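Ral guanine nucleotide dissociation stimulator-like 2 (PDB 4JGW) probably acts as a guanine nucleotide exchange factor for small G proteins and associates in vitro with the GTP-bound forms of Rap1A and H-Ras. Local coordinates at residues 211-216 and 446-451; 215-220 and 246-251; 303-308 and 433-438; 392-397 and 427-432. All coordinates share one frame; numbering follows the deposited sequence.

Contact 1: 211-216 and 446-451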
# COMPACT_ATOMS: atom_id res chain seq x y z
N THR A 211 -13.90 -9.58 4.84
CA THR A 211 -12.46 -9.79 4.77
C THR A 211 -12.01 -10.34 3.41
O THR A 211 -10.96 -9.94 2.90
CB THR A 211 -11.96 -10.70 5.92
OG1 THR A 211 -12.45 -10.19 7.17
CG2 THR A 211 -10.44 -10.73 5.97
N LEU A 212 -12.82 -11.23 2.83
CA LEU A 212 -12.54 -11.75 1.49
C LEU A 212 -12.45 -10.63 0.45
O LEU A 212 -11.55 -10.62 -0.38
CB LEU A 212 -13.61 -12.77 1.07
CG LEU A 212 -13.34 -13.64 -0.16
CD1 LEU A 212 -12.32 -14.73 0.14
CD2 LEU A 212 -14.63 -14.24 -0.68
N LEU A 213 -13.39 -9.69 0.51
CA LEU A 213 -13.41 -8.55 -0.40
C LEU A 213 -12.25 -7.59 -0.11
O LEU A 213 -11.59 -7.12 -1.04
CB LEU A 213 -14.75 -7.81 -0.32
CG LEU A 213 -16.01 -8.53 -0.82
CD1 LEU A 213 -17.26 -7.86 -0.27
CD2 LEU A 213 -16.07 -8.59 -2.35
N ASP A 214 -12.01 -7.31 1.17
CA ASP A 214 -10.92 -6.43 1.59
C ASP A 214 -9.54 -7.01 1.25
O ASP A 214 -8.65 -6.28 0.81
CB ASP A 214 -10.99 -6.15 3.10
CG ASP A 214 -12.16 -5.26 3.48
OD1 ASP A 214 -12.57 -4.41 2.66
OD2 ASP A 214 -12.66 -5.42 4.61
N ALA A 215 -9.39 -8.32 1.46
CA ALA A 215 -8.11 -9.00 1.24
C ALA A 215 -7.66 -8.96 -0.22
O ALA A 215 -6.51 -8.61 -0.50
CB ALA A 215 -8.16 -10.45 1.74
N GLU A 216 -8.56 -9.31 -1.14
CA GLU A 216 -8.21 -9.34 -2.56
C GLU A 216 -7.89 -7.95 -3.12
O GLU A 216 -7.03 -7.83 -4.00
CB GLU A 216 -9.26 -10.08 -3.41
CG GLU A 216 -10.63 -9.42 -3.53
CD GLU A 216 -11.56 -10.14 -4.51
OE1 GLU A 216 -11.12 -11.10 -5.18
OE2 GLU A 216 -12.75 -9.74 -4.60
N ASP A 446 -24.68 -15.81 -1.07
CA ASP A 446 -25.83 -15.03 -0.60
C ASP A 446 -25.48 -13.78 0.21
O ASP A 446 -26.17 -12.76 0.11
CB ASP A 446 -26.84 -15.91 0.13
CG ASP A 446 -27.64 -16.79 -0.82
OD1 ASP A 446 -27.11 -17.85 -1.23
OD2 ASP A 446 -28.79 -16.43 -1.15
N ILE A 447 -24.41 -13.84 1.01
CA ILE A 447 -23.91 -12.64 1.69
C ILE A 447 -23.34 -11.66 0.67
O ILE A 447 -23.58 -10.45 0.76
CB ILE A 447 -22.85 -12.97 2.78
CG1 ILE A 447 -23.43 -13.89 3.85
CG2 ILE A 447 -22.32 -11.68 3.43
CD1 ILE A 447 -22.42 -14.42 4.85
N GLN A 448 -22.62 -12.19 -0.31
CA GLN A 448 -22.06 -11.38 -1.40
C GLN A 448 -23.15 -10.67 -2.21
O GLN A 448 -23.02 -9.49 -2.53
CB GLN A 448 -21.16 -12.22 -2.32
CG GLN A 448 -19.83 -12.65 -1.70
CD GLN A 448 -18.88 -11.49 -1.43
OE1 GLN A 448 -18.94 -10.44 -2.07
NE2 GLN A 448 -17.98 -11.69 -0.48
N GLN A 449 -24.22 -11.40 -2.52
CA GLN A 449 -25.36 -10.84 -3.25
C GLN A 449 -26.05 -9.72 -2.47
O GLN A 449 -26.46 -8.71 -3.05
CB GLN A 449 -26.37 -11.94 -3.63
CG GLN A 449 -27.46 -11.49 -4.60
CD GLN A 449 -28.30 -12.63 -5.15
OE1 GLN A 449 -28.67 -13.55 -4.41
NE2 GLN A 449 -28.61 -12.57 -6.44
N TRP A 450 -26.16 -9.90 -1.15
CA TRP A 450 -26.72 -8.87 -0.27
C TRP A 450 -25.84 -7.61 -0.24
O TRP A 450 -26.35 -6.49 -0.33
CB TRP A 450 -26.92 -9.42 1.15
CG TRP A 450 -27.28 -8.36 2.16
CD1 TRP A 450 -28.48 -7.74 2.31
CD2 TRP A 450 -26.41 -7.80 3.16
NE1 TRP A 450 -28.42 -6.83 3.34
CE2 TRP A 450 -27.16 -6.84 3.87
CE3 TRP A 450 -25.07 -8.02 3.51
CZ2 TRP A 450 -26.62 -6.10 4.93
CZ3 TRP A 450 -24.53 -7.28 4.56
CH2 TRP A 450 -25.31 -6.33 5.26
N LEU A 451 -24.53 -7.81 -0.13
CA LEU A 451 -23.56 -6.71 -0.14
C LEU A 451 -23.59 -5.91 -1.44
O LEU A 451 -23.42 -4.69 -1.43
CB LEU A 451 -22.14 -7.23 0.13
CG LEU A 451 -21.80 -7.64 1.56
CD1 LEU A 451 -20.59 -8.56 1.58
CD2 LEU A 451 -21.55 -6.41 2.44
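Leu213 and Gln448 meet in a loose surface contact between two helices far apart in sequence, 203-219 and the short helix 445-453 near the C-terminal end. The local axes stay 12.3 Å apart and cross at -73°, and only side-chain ends meet across the gap. Gln448 does most of the reaching. Its CB does not aim at the other helix, but a bend at chi2 (-67°) swings the amide over to it, where it meets the isobutyl group of Leu213, which comes from the opposite direction. Both methyls of Leu213 flank the amide oxygen, with CD2 at 3.4 Å from Gln448 OE1, while Leu213 CG is 3.7 Å from Gln448 NE2. This is van der Waals contact, because leucine offers the amide no polar partner. In the mainly helical Cdc25-homology domain the pairing sets helix 445-453 beside helix 203-219, both within the Ras-GEF region. The amide nitrogen, Gln448 NE2, is hydrogen-bonded to Gln209 OE1, one turn back along helix 203-219, and this should fix which end of the amide faces which way. Leu451 adds an apolar touch: its side chain passes that of Leu213 in the opposite direction, with Leu213 CD1 and Leu451 CD1 3.9 Å apart.

Contact 2: 215-220 and 246-251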
# COMPACT_ATOMS: atom_id res chain seq x y z
N ALA A 215 -9.39 -8.32 1.46
CA ALA A 215 -8.11 -9.00 1.24
C ALA A 215 -7.66 -8.96 -0.22
O ALA A 215 -6.51 -8.61 -0.50
CB ALA A 215 -8.16 -10.45 1.74
N GLU A 216 -8.56 -9.31 -1.14
CA GLU A 216 -8.21 -9.34 -2.56
C GLU A 216 -7.89 -7.95 -3.12
O GLU A 216 -7.03 -7.83 -4.00
CB GLU A 216 -9.26 -10.08 -3.41
CG GLU A 216 -10.63 -9.42 -3.53
CD GLU A 216 -11.56 -10.14 -4.51
OE1 GLU A 216 -11.12 -11.10 -5.18
OE2 GLU A 216 -12.75 -9.74 -4.60
N LEU A 217 -8.56 -6.93 -2.59
CA LEU A 217 -8.23 -5.54 -2.93
C LEU A 217 -6.86 -5.14 -2.38
O LEU A 217 -6.09 -4.46 -3.06
CB LEU A 217 -9.31 -4.58 -2.41
CG LEU A 217 -10.64 -4.57 -3.16
CD1 LEU A 217 -11.69 -3.84 -2.34
CD2 LEU A 217 -10.52 -3.94 -4.55
N PHE A 218 -6.56 -5.58 -1.16
CA PHE A 218 -5.27 -5.29 -0.54
C PHE A 218 -4.14 -6.02 -1.25
O PHE A 218 -3.02 -5.51 -1.34
CB PHE A 218 -5.28 -5.60 0.96
CG PHE A 218 -3.95 -5.39 1.64
CD1 PHE A 218 -3.35 -4.13 1.64
CD2 PHE A 218 -3.31 -6.44 2.27
CE1 PHE A 218 -2.12 -3.94 2.25
CE2 PHE A 218 -2.08 -6.25 2.89
CZ PHE A 218 -1.48 -5.00 2.88
N LEU A 219 -4.43 -7.21 -1.77
CA LEU A 219 -3.46 -7.98 -2.56
C LEU A 219 -3.23 -7.38 -3.94
O LEU A 219 -2.13 -7.49 -4.49
CB LEU A 219 -3.88 -9.44 -2.69
CG LEU A 219 -3.71 -10.34 -1.46
CD1 LEU A 219 -4.18 -11.76 -1.75
CD2 LEU A 219 -2.26 -10.33 -1.00
N ASN A 220 -4.26 -6.74 -4.49
CA ASN A 220 -4.17 -6.07 -5.79
C ASN A 220 -3.61 -4.64 -5.68
O ASN A 220 -3.45 -3.95 -6.69
CB ASN A 220 -5.53 -6.06 -6.49
CG ASN A 220 -5.95 -7.44 -7.00
OD1 ASN A 220 -5.16 -8.15 -7.61
ND2 ASN A 220 -7.20 -7.80 -6.75
N VAL A 246 -5.57 1.97 -5.10
CA VAL A 246 -5.82 2.64 -3.82
C VAL A 246 -7.29 3.06 -3.75
O VAL A 246 -7.96 2.84 -2.73
CB VAL A 246 -4.91 3.88 -3.62
CG1 VAL A 246 -5.20 4.57 -2.30
CG2 VAL A 246 -3.44 3.49 -3.69
N ARG A 247 -7.79 3.66 -4.84
CA ARG A 247 -9.18 4.10 -4.94
C ARG A 247 -10.17 2.97 -4.68
O ARG A 247 -11.14 3.15 -3.95
CB ARG A 247 -9.44 4.73 -6.31
N ALA A 248 -9.90 1.80 -5.26
CA ALA A 248 -10.76 0.62 -5.11
C ALA A 248 -10.81 0.10 -3.66
O ALA A 248 -11.85 -0.40 -3.22
CB ALA A 248 -10.33 -0.49 -6.06
N THR A 249 -9.70 0.23 -2.95
CA THR A 249 -9.62 -0.12 -1.53
C THR A 249 -10.45 0.86 -0.68
O THR A 249 -11.14 0.45 0.25
CB THR A 249 -8.15 -0.15 -1.04
OG1 THR A 249 -7.43 -1.17 -1.74
CG2 THR A 249 -8.07 -0.43 0.46
N VAL A 250 -10.36 2.14 -1.01
CA VAL A 250 -11.06 3.19 -0.28
C VAL A 250 -12.57 3.13 -0.56
O VAL A 250 -13.38 3.33 0.35
CB VAL A 250 -10.49 4.60 -0.60
CG1 VAL A 250 -11.31 5.70 0.08
CG2 VAL A 250 -9.03 4.70 -0.17
N THR A 251 -12.93 2.83 -1.80
CA THR A 251 -14.32 2.70 -2.21
C THR A 251 -15.03 1.61 -1.40
O THR A 251 -16.11 1.85 -0.85
CB THR A 251 -14.45 2.40 -3.73
OG1 THR A 251 -13.73 3.40 -4.48
CG2 THR A 251 -15.91 2.41 -4.18
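Two helices of the Cdc25-homology domain, 203-219 and 244-264, come close here at the last turn of the first, and Leu217 is the residue that faces across. The backbones are near each other, with Leu217 CA and Thr249 CA 5.8 Å apart, a spacing that the small side chains of Ala248 and Thr249 permit. The apolar part of the contact is the fork of Leu217 set against Ala248: Leu217 CD2 rests 3.8 Å from Ala248 CB, while its other methyl, Leu217 CD1, sits 3.6 Å from Ala248 O. Both methyls lie near that carbonyl oxygen.

No hydrogen bond crosses between the two segments. Thr249 OG1 lies beside Leu217, but at 3.8 Å from Leu217 O it is too far for a hydrogen bond. With chi1 at -63° this hydroxyl stands next to its own backbone N, from where it bonds within its helix to Ser245 O, one turn earlier. On the first helix Phe218 O accepts from Gln433 NE2 of a third helix, 416-436, and the Phe218 ring packs against that helix as well. Further along the second helix, Thr251 N and Thr251 OG1 share one acceptor: the hydroxyl donates to Arg247 O over 2.7 Å, approaching 45° out of the carbonyl plane.

Contact 3: 303-308 and 433-438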
# COMPACT_ATOMS: atom_id res chain seq x y z
N LEU A 303 -10.86 -10.32 15.12
CA LEU A 303 -10.38 -11.68 15.36
C LEU A 303 -9.75 -12.26 14.09
O LEU A 303 -8.84 -13.08 14.17
CB LEU A 303 -11.51 -12.58 15.86
CG LEU A 303 -12.09 -12.28 17.25
CD1 LEU A 303 -13.49 -12.87 17.40
CD2 LEU A 303 -11.17 -12.77 18.36
N LEU A 304 -10.25 -11.82 12.94
CA LEU A 304 -9.68 -12.19 11.64
C LEU A 304 -8.53 -11.27 11.24
O LEU A 304 -7.92 -11.46 10.18
CB LEU A 304 -10.76 -12.17 10.56
CG LEU A 304 -11.80 -13.29 10.55
CD1 LEU A 304 -12.92 -12.94 9.59
CD2 LEU A 304 -11.19 -14.64 10.18
N ARG A 305 -8.23 -10.28 12.08
CA ARG A 305 -7.19 -9.28 11.83
C ARG A 305 -7.47 -8.42 10.59
O ARG A 305 -6.54 -7.97 9.91
CB ARG A 305 -5.80 -9.92 11.76
CG ARG A 305 -5.32 -10.54 13.07
CD ARG A 305 -3.85 -10.96 12.98
NE ARG A 305 -2.97 -9.81 12.76
CZ ARG A 305 -1.66 -9.89 12.55
NH1 ARG A 305 -1.04 -11.07 12.53
NH2 ARG A 305 -0.95 -8.78 12.36
N ASN A 306 -8.75 -8.20 10.30
CA ASN A 306 -9.16 -7.29 9.24
C ASN A 306 -9.43 -5.92 9.85
O ASN A 306 -10.57 -5.56 10.15
CB ASN A 306 -10.38 -7.82 8.49
CG ASN A 306 -10.85 -6.90 7.37
OD1 ASN A 306 -10.20 -5.90 7.04
ND2 ASN A 306 -11.99 -7.23 6.78
N PHE A 307 -8.35 -5.15 10.05
CA PHE A 307 -8.44 -3.85 10.70
C PHE A 307 -9.03 -2.78 9.79
O PHE A 307 -9.45 -1.72 10.26
CB PHE A 307 -7.08 -3.42 11.26
CG PHE A 307 -6.54 -4.37 12.29
CD1 PHE A 307 -5.59 -5.33 11.95
CD2 PHE A 307 -6.98 -4.31 13.61
CE1 PHE A 307 -5.09 -6.21 12.91
CE2 PHE A 307 -6.49 -5.19 14.58
CZ PHE A 307 -5.54 -6.14 14.22
N SER A 308 -9.08 -3.06 8.48
CA SER A 308 -9.73 -2.18 7.52
C SER A 308 -11.24 -2.09 7.78
O SER A 308 -11.80 -1.00 7.88
CB SER A 308 -9.47 -2.65 6.09
OG SER A 308 -10.04 -1.75 5.16
N GLN A 433 1.16 -7.76 2.76
CA GLN A 433 0.55 -8.43 1.62
C GLN A 433 0.81 -9.94 1.61
O GLN A 433 -0.09 -10.71 1.32
CB GLN A 433 1.00 -7.79 0.30
CG GLN A 433 0.21 -6.55 -0.08
CD GLN A 433 0.71 -5.90 -1.36
OE1 GLN A 433 1.92 -5.80 -1.59
NE2 GLN A 433 -0.21 -5.44 -2.19
N LYS A 434 2.04 -10.35 1.93
CA LYS A 434 2.37 -11.78 1.96
C LYS A 434 1.69 -12.50 3.13
O LYS A 434 1.36 -13.68 3.03
CB LYS A 434 3.89 -12.02 1.91
CG LYS A 434 4.53 -12.61 3.18
CD LYS A 434 5.01 -11.52 4.12
CE LYS A 434 5.13 -12.04 5.54
NZ LYS A 434 5.25 -10.92 6.51
N GLU A 435 1.48 -11.78 4.23
CA GLU A 435 0.76 -12.32 5.38
C GLU A 435 -0.74 -12.43 5.06
O GLU A 435 -1.40 -13.36 5.51
CB GLU A 435 0.98 -11.46 6.62
CG GLU A 435 0.77 -12.21 7.93
CD GLU A 435 0.75 -11.31 9.15
OE1 GLU A 435 1.48 -10.29 9.17
OE2 GLU A 435 0.00 -11.62 10.11
N CYS A 436 -1.25 -11.48 4.28
CA CYS A 436 -2.63 -11.48 3.80
C CYS A 436 -2.95 -12.71 2.94
O CYS A 436 -4.08 -13.20 2.94
CB CYS A 436 -2.94 -10.20 3.02
SG CYS A 436 -4.65 -10.04 2.46
N ARG A 437 -1.94 -13.19 2.21
CA ARG A 437 -2.06 -14.40 1.38
C ARG A 437 -2.40 -15.64 2.21
O ARG A 437 -2.93 -16.62 1.68
CB ARG A 437 -0.78 -14.63 0.57
CG ARG A 437 -0.51 -13.55 -0.47
CD ARG A 437 0.66 -13.88 -1.38
NE ARG A 437 0.83 -12.85 -2.41
CZ ARG A 437 1.70 -11.84 -2.34
NH1 ARG A 437 2.51 -11.71 -1.30
NH2 ARG A 437 1.77 -10.96 -3.33
N GLY A 438 -2.10 -15.58 3.51
CA GLY A 438 -2.38 -16.67 4.45
C GLY A 438 -3.85 -16.97 4.70
O GLY A 438 -4.18 -18.05 5.21
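Arg305 leaves helix 284-303 with a positive phi of 62° and closes it in a Schellman motif, just before Asn306 takes the N-cap position of helix 307-318. The facing segment, 433-438, carries the last turn of helix 416-436. Between this tight interhelical corner and that helix a single salt bridge spans the gap. Arg305 NH1 and Glu435 OE2 are 2.7 Å apart, and Arg305 CZ follows at 3.4 Å from the same oxygen, so one carboxylate oxygen does nearly all of the touching. The two side chains meet at about a right angle, and their flat ends are tilted 61° to each other, far from the coplanar, two-pronged pairing that arginine can make with a carboxylate. Glu435 reaches out with its chain extended beyond CG, whereas Arg305 is bent at chi3 (63°), and its guanidinium meets the glutamate obliquely. Both residues are partly exposed, so solvent probably weakens the attraction. The backbone of Arg305 is also hydrogen-bonded to Val388 in the loop ahead of helix 392-404. Asn306 OD1 caps Ser309 N, while Asn306 ND2 bonds to Thr211 OG1 and Asp214 OD2, tying the corner to helix 203-219.

Contact 4: 392-397 and 427-432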
# COMPACT_ATOMS: atom_id res chain seq x y z
N GLY A 392 -5.63 3.78 5.33
CA GLY A 392 -5.63 5.22 5.63
C GLY A 392 -4.46 5.70 6.46
O GLY A 392 -3.97 6.82 6.27
N THR A 393 -4.00 4.86 7.39
CA THR A 393 -2.85 5.17 8.24
C THR A 393 -1.55 5.23 7.43
O THR A 393 -0.68 6.06 7.70
CB THR A 393 -2.72 4.16 9.39
OG1 THR A 393 -4.01 3.88 9.95
CG2 THR A 393 -1.81 4.70 10.49
N PHE A 394 -1.41 4.34 6.45
CA PHE A 394 -0.26 4.33 5.56
C PHE A 394 -0.31 5.49 4.58
O PHE A 394 0.72 6.07 4.23
CB PHE A 394 -0.16 3.00 4.81
CG PHE A 394 0.22 1.83 5.68
CD1 PHE A 394 -0.75 1.09 6.34
CD2 PHE A 394 1.56 1.49 5.85
CE1 PHE A 394 -0.40 0.02 7.15
CE2 PHE A 394 1.92 0.42 6.67
CZ PHE A 394 0.94 -0.32 7.32
N LEU A 395 -1.52 5.83 4.13
CA LEU A 395 -1.72 6.98 3.24
C LEU A 395 -1.37 8.29 3.95
O LEU A 395 -0.80 9.19 3.34
CB LEU A 395 -3.15 7.01 2.69
CG LEU A 395 -3.61 5.82 1.84
CD1 LEU A 395 -5.10 5.93 1.55
CD2 LEU A 395 -2.82 5.71 0.54
N LYS A 396 -1.70 8.37 5.24
CA LYS A 396 -1.41 9.55 6.05
C LYS A 396 0.09 9.71 6.31
O LYS A 396 0.63 10.81 6.14
CB LYS A 396 -2.17 9.50 7.38
CG LYS A 396 -2.56 10.87 7.90
CD LYS A 396 -2.31 11.02 9.40
CE LYS A 396 -2.56 12.46 9.84
NZ LYS A 396 -1.82 12.81 11.08
N ASP A 397 0.75 8.63 6.72
CA ASP A 397 2.20 8.64 6.96
C ASP A 397 2.97 9.07 5.71
O ASP A 397 3.94 9.82 5.80
CB ASP A 397 2.69 7.27 7.44
CG ASP A 397 2.18 6.92 8.83
OD1 ASP A 397 1.92 7.85 9.63
OD2 ASP A 397 2.04 5.72 9.12
N SER A 427 7.75 -1.30 2.06
CA SER A 427 8.16 -2.67 2.39
C SER A 427 7.31 -3.26 3.52
O SER A 427 7.10 -4.47 3.57
CB SER A 427 9.65 -2.73 2.74
OG SER A 427 9.94 -2.04 3.95
N GLU A 428 6.82 -2.40 4.42
CA GLU A 428 5.86 -2.80 5.45
C GLU A 428 4.56 -3.29 4.80
O GLU A 428 3.99 -4.30 5.21
CB GLU A 428 5.54 -1.64 6.39
CG GLU A 428 6.68 -1.19 7.29
CD GLU A 428 6.36 0.09 8.05
OE1 GLU A 428 5.19 0.27 8.46
OE2 GLU A 428 7.28 0.91 8.25
N LEU A 429 4.12 -2.57 3.77
CA LEU A 429 2.93 -2.91 3.02
C LEU A 429 3.13 -4.23 2.27
O LEU A 429 2.22 -5.07 2.22
CB LEU A 429 2.59 -1.77 2.05
CG LEU A 429 1.20 -1.11 1.99
CD1 LEU A 429 0.49 -1.04 3.34
CD2 LEU A 429 1.32 0.28 1.39
N LEU A 430 4.32 -4.42 1.70
CA LEU A 430 4.69 -5.66 1.02
C LEU A 430 4.68 -6.87 1.96
O LEU A 430 4.21 -7.95 1.57
CB LEU A 430 6.07 -5.55 0.36
CG LEU A 430 6.21 -4.73 -0.93
CD1 LEU A 430 7.68 -4.47 -1.21
CD2 LEU A 430 5.55 -5.43 -2.11
N ARG A 431 5.18 -6.70 3.18
CA ARG A 431 5.19 -7.78 4.16
C ARG A 431 3.79 -8.07 4.70
O ARG A 431 3.51 -9.19 5.12
CB ARG A 431 6.18 -7.48 5.30
CG ARG A 431 5.55 -6.84 6.53
CD ARG A 431 6.53 -6.74 7.69
NE ARG A 431 5.83 -6.78 8.97
CZ ARG A 431 5.24 -5.74 9.56
NH1 ARG A 431 5.24 -4.55 8.98
NH2 ARG A 431 4.63 -5.91 10.73
N LEU A 432 2.92 -7.07 4.70
CA LEU A 432 1.53 -7.27 5.11
C LEU A 432 0.74 -7.97 4.01
O LEU A 432 -0.23 -8.68 4.29
CB LEU A 432 0.87 -5.94 5.52
CG LEU A 432 1.31 -5.35 6.86
CD1 LEU A 432 0.90 -3.89 6.95
CD2 LEU A 432 0.77 -6.14 8.05
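The ring of Phe394 carries this contact, and one of its faces is taken by a methyl of Leu429. Leu429 CD1 stands 3.6 Å from the ring centroid and only 9° off the ring normal, a CH-pi contact so well centred that this one carbon lies within about 4 Å of all six ring atoms. Around the far end of the ring two more residues come in obliquely. Leu432 CD1 is 3.6 Å from Phe394 CZ, and Glu428 OE1 is 3.7 Å from Phe394 CE2, the carboxylate being steeply inclined to the ring.

The CA-CB bond of Phe394 points toward helix 416-436. Leu429 starts off in another direction and is brought over the ring by torsions that depart from the staggered values, with chi1 at -127°. Phe394, Leu429 and Leu432 are buried, and Phe218 of helix 203-219 packs on both leucines. Glu428 lies at the margin, partly exposed. Its OE1 is 6.3 Å from Asp397 OD2, a spacing of like charges that would be slightly unfavourable unless solvent screens it.

The two helices, 392-404 and 416-436, run almost antiparallel, at 165° with local axes 12.0 Å apart, and the chain turns back between them. The segments come from the start of the first and the later part of the second, so the Phe394 ring and its leucines lie near the base of the pair. This is the helical hairpin of Ras-family exchange factors, which in relatives such as Sos pries open the nucleotide site of the G protein.

In the fold
After the N-terminal strands and the REM region, all four contacts fall in the Cdc25-homology domain. Helix 203-219 opens two of them from overlapping segments. Contact 2 closes almost at once, across a 25-residue connection to helix 244-264, whereas contact 1 waits until helix 445-453 and so encloses contacts 3 and 4. Within that long excursion contact 3 joins 303-308 to 433-438, and within contact 3 in turn contact 4 closes the hairpin of helices 392-404 and 416-436. Contacts 3 and 4 use adjoining pieces of helix 416-436. This helix also packs against the later turns of 203-219, so that the first helix and the hairpin are tied together.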